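Local structure of ICChI, a glycosylated chitinase (Ipomoea carnea, 6IDN) at residues 23-28 against 259-264. The protein is a glycosylated plant enzyme with chitinase and lysozyme activity, probably hydrolysing the beta-1,4 links of chitin and of bacterial cell-wall peptidoglycan. Numbering follows the deposited sequence.
Sequences DDYDII and YYDDDY
The side chains of Tyr25 and Asp261 approach from opposite directions and meet through one short hydrogen bond. The phenol OH of Tyr25 donates to OD2 of Asp261 at 2.5 Å. OD2 lies at the ring edge, near the ring plane, on the CE1 side; it is 3.3 Å from CE1 of Tyr25. Ring and carboxylate are turned 58° apart. The hydroxyl meets OD2 on its anti side, 34° out of the carboxylate plane. Asp261 holds its CG anti to the backbone N (chi1 -173°), which places OD2 beside the phenol oxygen. The fold is the TIM barrel of glycosyl hydrolase family 18. Tyr25 lies just before strand 27-36, and Asp261 in the loop between strand 250-256 and helix 264-268. Strand 2-7 pairs with both strands, and its Ile5 touches both side chains. Both residues are buried. OG of Ser265 is hydrogen-bonded to OD2 of both Asp24 and Asp261, so OD2 of Asp261 has two hydroxyl partners. OD2 of Asp24 lies 5.2 Å from OD2 of Asp261; the two carboxylates are like charges if both are ionised, and the hydroxyls probably ease their repulsion. A phenylalanine in place of Tyr25 would probably leave the buried OD2 without one of its two hydroxyl partners. On the Tyr25 ring, CB of Asp24 lies 3.9 Å above one face, toward the rim.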
ATOM      1  N   ASP A  23       9.202   6.464 -14.305  1.00 28.64           N
ATOM      2  CA  ASP A  23      10.470   6.095 -13.688  1.00 29.07           C
ATOM      3  C   ASP A  23      10.652   6.759 -12.323  1.00 30.89           C
ATOM      4  O   ASP A  23      11.764   6.808 -11.792  1.00 31.14           O
ATOM      5  CB  ASP A  23      11.644   6.403 -14.628  1.00 32.90           C
ATOM      6  CG  ASP A  23      11.620   5.536 -15.871  1.00 36.10           C
ATOM      7  OD1 ASP A  23      11.334   4.330 -15.731  1.00 37.41           O
ATOM      8  OD2 ASP A  23      11.870   6.049 -16.982  1.00 41.69           O
ATOM      9  N   ASP A  24       9.558   7.256 -11.741  1.00 25.84           N
ATOM     10  CA  ASP A  24       9.584   7.846 -10.407  1.00 28.54           C
ATOM     11  C   ASP A  24       9.276   6.847  -9.306  1.00 28.20           C
ATOM     12  O   ASP A  24       9.586   7.122  -8.140  1.00 28.04           O
ATOM     13  CB  ASP A  24       8.573   8.998 -10.309  1.00 24.73           C
ATOM     14  CG  ASP A  24       9.073  10.274 -10.957  1.00 31.44           C
ATOM     15  OD1 ASP A  24      10.278  10.353 -11.275  1.00 39.14           O
ATOM     16  OD2 ASP A  24       8.263  11.207 -11.155  1.00 38.36           O
ATOM     17  N   TYR A  25       8.669   5.707  -9.635  1.00 25.02           N
ATOM     18  CA  TYR A  25       8.134   4.801  -8.623  1.00 20.33           C
ATOM     19  C   TYR A  25       8.858   3.464  -8.639  1.00 24.36           C
ATOM     20  O   TYR A  25       9.158   2.907  -9.705  1.00 25.66           O
ATOM     21  CB  TYR A  25       6.639   4.570  -8.824  1.00 19.85           C
ATOM     22  CG  TYR A  25       5.875   5.833  -9.124  1.00 20.53           C
ATOM     23  CD1 TYR A  25       5.890   6.903  -8.238  1.00 24.13           C
ATOM     24  CD2 TYR A  25       5.156   5.977 -10.316  1.00 22.19           C
ATOM     25  CE1 TYR A  25       5.192   8.062  -8.505  1.00 20.99           C
ATOM     26  CE2 TYR A  25       4.452   7.136 -10.583  1.00 23.56           C
ATOM     27  CZ  TYR A  25       4.475   8.176  -9.684  1.00 23.45           C
ATOM     28  OH  TYR A  25       3.780   9.333  -9.944  1.00 24.74           O
ATOM     29  N   ASP A  26       9.145   2.972  -7.445  1.00 21.16           N
ATOM     30  CA  ASP A  26       9.723   1.654  -7.259  1.00 21.16           C
ATOM     31  C   ASP A  26       8.700   0.607  -6.865  1.00 20.31           C
ATOM     32  O   ASP A  26       8.981  -0.582  -7.023  1.00 18.56           O
ATOM     33  CB  ASP A  26      10.803   1.720  -6.179  1.00 21.75           C
ATOM     34  CG  ASP A  26      11.845   2.758  -6.485  1.00 21.09           C
ATOM     35  OD1 ASP A  26      12.798   2.437  -7.251  1.00 26.58           O
ATOM     36  OD2 ASP A  26      11.701   3.908  -6.011  1.00 22.81           O
ATOM     37  N   ILE A  27       7.543   1.031  -6.346  1.00 20.14           N
ATOM     38  CA  ILE A  27       6.456   0.156  -5.900  1.00 18.06           C
ATOM     39  C   ILE A  27       5.132   0.789  -6.305  1.00 18.50           C
ATOM     40  O   ILE A  27       4.936   1.994  -6.121  1.00 17.97           O
ATOM     41  CB  ILE A  27       6.481  -0.056  -4.372  1.00 18.64           C
ATOM     42  CG1 ILE A  27       7.827  -0.651  -3.959  1.00 20.15           C
ATOM     43  CG2 ILE A  27       5.357  -0.963  -3.953  1.00 20.15           C
ATOM     44  CD1 ILE A  27       8.079  -0.608  -2.477  1.00 18.98           C
ATOM     45  N   ILE A  28       4.227  -0.015  -6.862  1.00 20.21           N
ATOM     46  CA  ILE A  28       2.874   0.433  -7.192  1.00 20.73           C
ATOM     47  C   ILE A  28       1.907  -0.375  -6.351  1.00 15.77           C
ATOM     48  O   ILE A  28       1.890  -1.606  -6.439  1.00 18.07           O
ATOM     49  CB  ILE A  28       2.526   0.242  -8.679  1.00 22.91           C
ATOM     50  CG1 ILE A  28       3.663   0.700  -9.592  1.00 25.03           C
ATOM     51  CG2 ILE A  28       1.206   0.962  -9.022  1.00 22.69           C
ATOM     52  CD1 ILE A  28       3.855   2.176  -9.616  1.00 30.62           C
ATOM     53  N   TYR A 259      -3.093   9.963  -9.150  1.00 24.00           N
ATOM     54  CA  TYR A 259      -3.952  10.981  -9.748  1.00 26.05           C
ATOM     55  C   TYR A 259      -3.526  12.389  -9.353  1.00 25.35           C
ATOM     56  O   TYR A 259      -3.700  13.326 -10.141  1.00 29.24           O
ATOM     57  CB  TYR A 259      -5.410  10.750  -9.349  1.00 26.86           C
ATOM     58  CG  TYR A 259      -6.353  11.791  -9.917  1.00 30.96           C
ATOM     59  CD1 TYR A 259      -6.664  11.799 -11.269  1.00 32.79           C
ATOM     60  CD2 TYR A 259      -6.924  12.763  -9.105  1.00 37.03           C
ATOM     61  CE1 TYR A 259      -7.521  12.748 -11.801  1.00 35.80           C
ATOM     62  CE2 TYR A 259      -7.783  13.721  -9.630  1.00 36.65           C
ATOM     63  CZ  TYR A 259      -8.077  13.704 -10.974  1.00 35.56           C
ATOM     64  OH  TYR A 259      -8.931  14.649 -11.501  1.00 43.46           O
ATOM     65  N   TYR A 260      -2.965  12.552  -8.155  1.00 23.37           N
ATOM     66  CA  TYR A 260      -2.600  13.859  -7.620  1.00 26.43           C
ATOM     67  C   TYR A 260      -1.123  14.180  -7.772  1.00 26.48           C
ATOM     68  O   TYR A 260      -0.699  15.273  -7.379  1.00 27.49           O
ATOM     69  CB  TYR A 260      -2.995  13.952  -6.139  1.00 26.03           C
ATOM     70  CG  TYR A 260      -4.488  13.802  -5.935  1.00 23.68           C
ATOM     71  CD1 TYR A 260      -5.355  14.838  -6.251  1.00 27.58           C
ATOM     72  CD2 TYR A 260      -5.030  12.612  -5.467  1.00 23.35           C
ATOM     73  CE1 TYR A 260      -6.721  14.698  -6.085  1.00 32.39           C
ATOM     74  CE2 TYR A 260      -6.406  12.463  -5.303  1.00 27.69           C
ATOM     75  CZ  TYR A 260      -7.239  13.511  -5.606  1.00 32.92           C
ATOM     76  OH  TYR A 260      -8.605  13.381  -5.450  1.00 34.13           O
ATOM     77  N   ASP A 261      -0.336  13.265  -8.336  1.00 22.40           N
ATOM     78  CA  ASP A 261       1.115  13.420  -8.438  1.00 22.63           C
ATOM     79  C   ASP A 261       1.476  13.949  -9.824  1.00 24.81           C
ATOM     80  O   ASP A 261       1.969  13.229 -10.692  1.00 33.64           O
ATOM     81  CB  ASP A 261       1.804  12.085  -8.140  1.00 24.60           C
ATOM     82  CG  ASP A 261       3.315  12.209  -8.069  1.00 29.19           C
ATOM     83  OD1 ASP A 261       3.811  13.344  -7.885  1.00 26.82           O
ATOM     84  OD2 ASP A 261       4.005  11.176  -8.219  1.00 26.17           O
ATOM     85  N   ASP A 262       1.233  15.246 -10.027  1.00 28.96           N
ATOM     86  CA  ASP A 262       1.629  15.880 -11.281  0.51 32.99           C
ATOM     87  C   ASP A 262       3.140  16.091 -11.327  1.00 34.79           C
ATOM     88  O   ASP A 262       3.789  15.797 -12.337  1.00 39.06           O
ATOM     89  CB  ASP A 262       0.895  17.213 -11.463  0.51 35.97           C
ATOM     90  CG  ASP A 262      -0.622  17.078 -11.366  0.51 38.07           C
ATOM     91  OD1 ASP A 262      -1.148  15.947 -11.428  0.51 44.84           O
ATOM     92  OD2 ASP A 262      -1.295  18.120 -11.225  0.51 43.24           O
ATOM     93  N   ASP A 263       3.715  16.615 -10.245  1.00 28.70           N
ATOM     94  CA  ASP A 263       5.160  16.818 -10.215  1.00 29.05           C
ATOM     95  C   ASP A 263       5.763  16.666  -8.821  1.00 25.55           C
ATOM     96  O   ASP A 263       6.932  17.027  -8.636  1.00 28.52           O
ATOM     97  CB  ASP A 263       5.528  18.201 -10.801  1.00 37.03           C
ATOM     98  CG  ASP A 263       4.812  19.351 -10.111  1.00 39.64           C
ATOM     99  OD1 ASP A 263       4.327  19.182  -8.977  1.00 35.60           O
ATOM    100  OD2 ASP A 263       4.732  20.439 -10.712  1.00 44.05           O
ATOM    101  N   TYR A 264       5.028  16.139  -7.841  1.00 24.06           N
ATOM    102  CA  TYR A 264       5.581  16.034  -6.495  1.00 22.63           C
ATOM    103  C   TYR A 264       6.727  15.033  -6.453  1.00 19.26           C
ATOM    104  O   TYR A 264       7.827  15.362  -5.993  1.00 24.63           O
ATOM    105  CB  TYR A 264       4.484  15.651  -5.504  1.00 21.69           C
ATOM    106  CG  TYR A 264       4.832  15.865  -4.040  1.00 20.28           C
ATOM    107  CD1 TYR A 264       5.024  17.141  -3.532  1.00 22.16           C
ATOM    108  CD2 TYR A 264       4.955  14.783  -3.167  1.00 19.97           C
ATOM    109  CE1 TYR A 264       5.323  17.344  -2.193  1.00 21.63           C
ATOM    110  CE2 TYR A 264       5.259  14.983  -1.822  1.00 19.56           C
ATOM    111  CZ  TYR A 264       5.441  16.260  -1.349  1.00 19.10           C
ATOM    112  OH  TYR A 264       5.734  16.468  -0.009  1.00 18.79           O
TER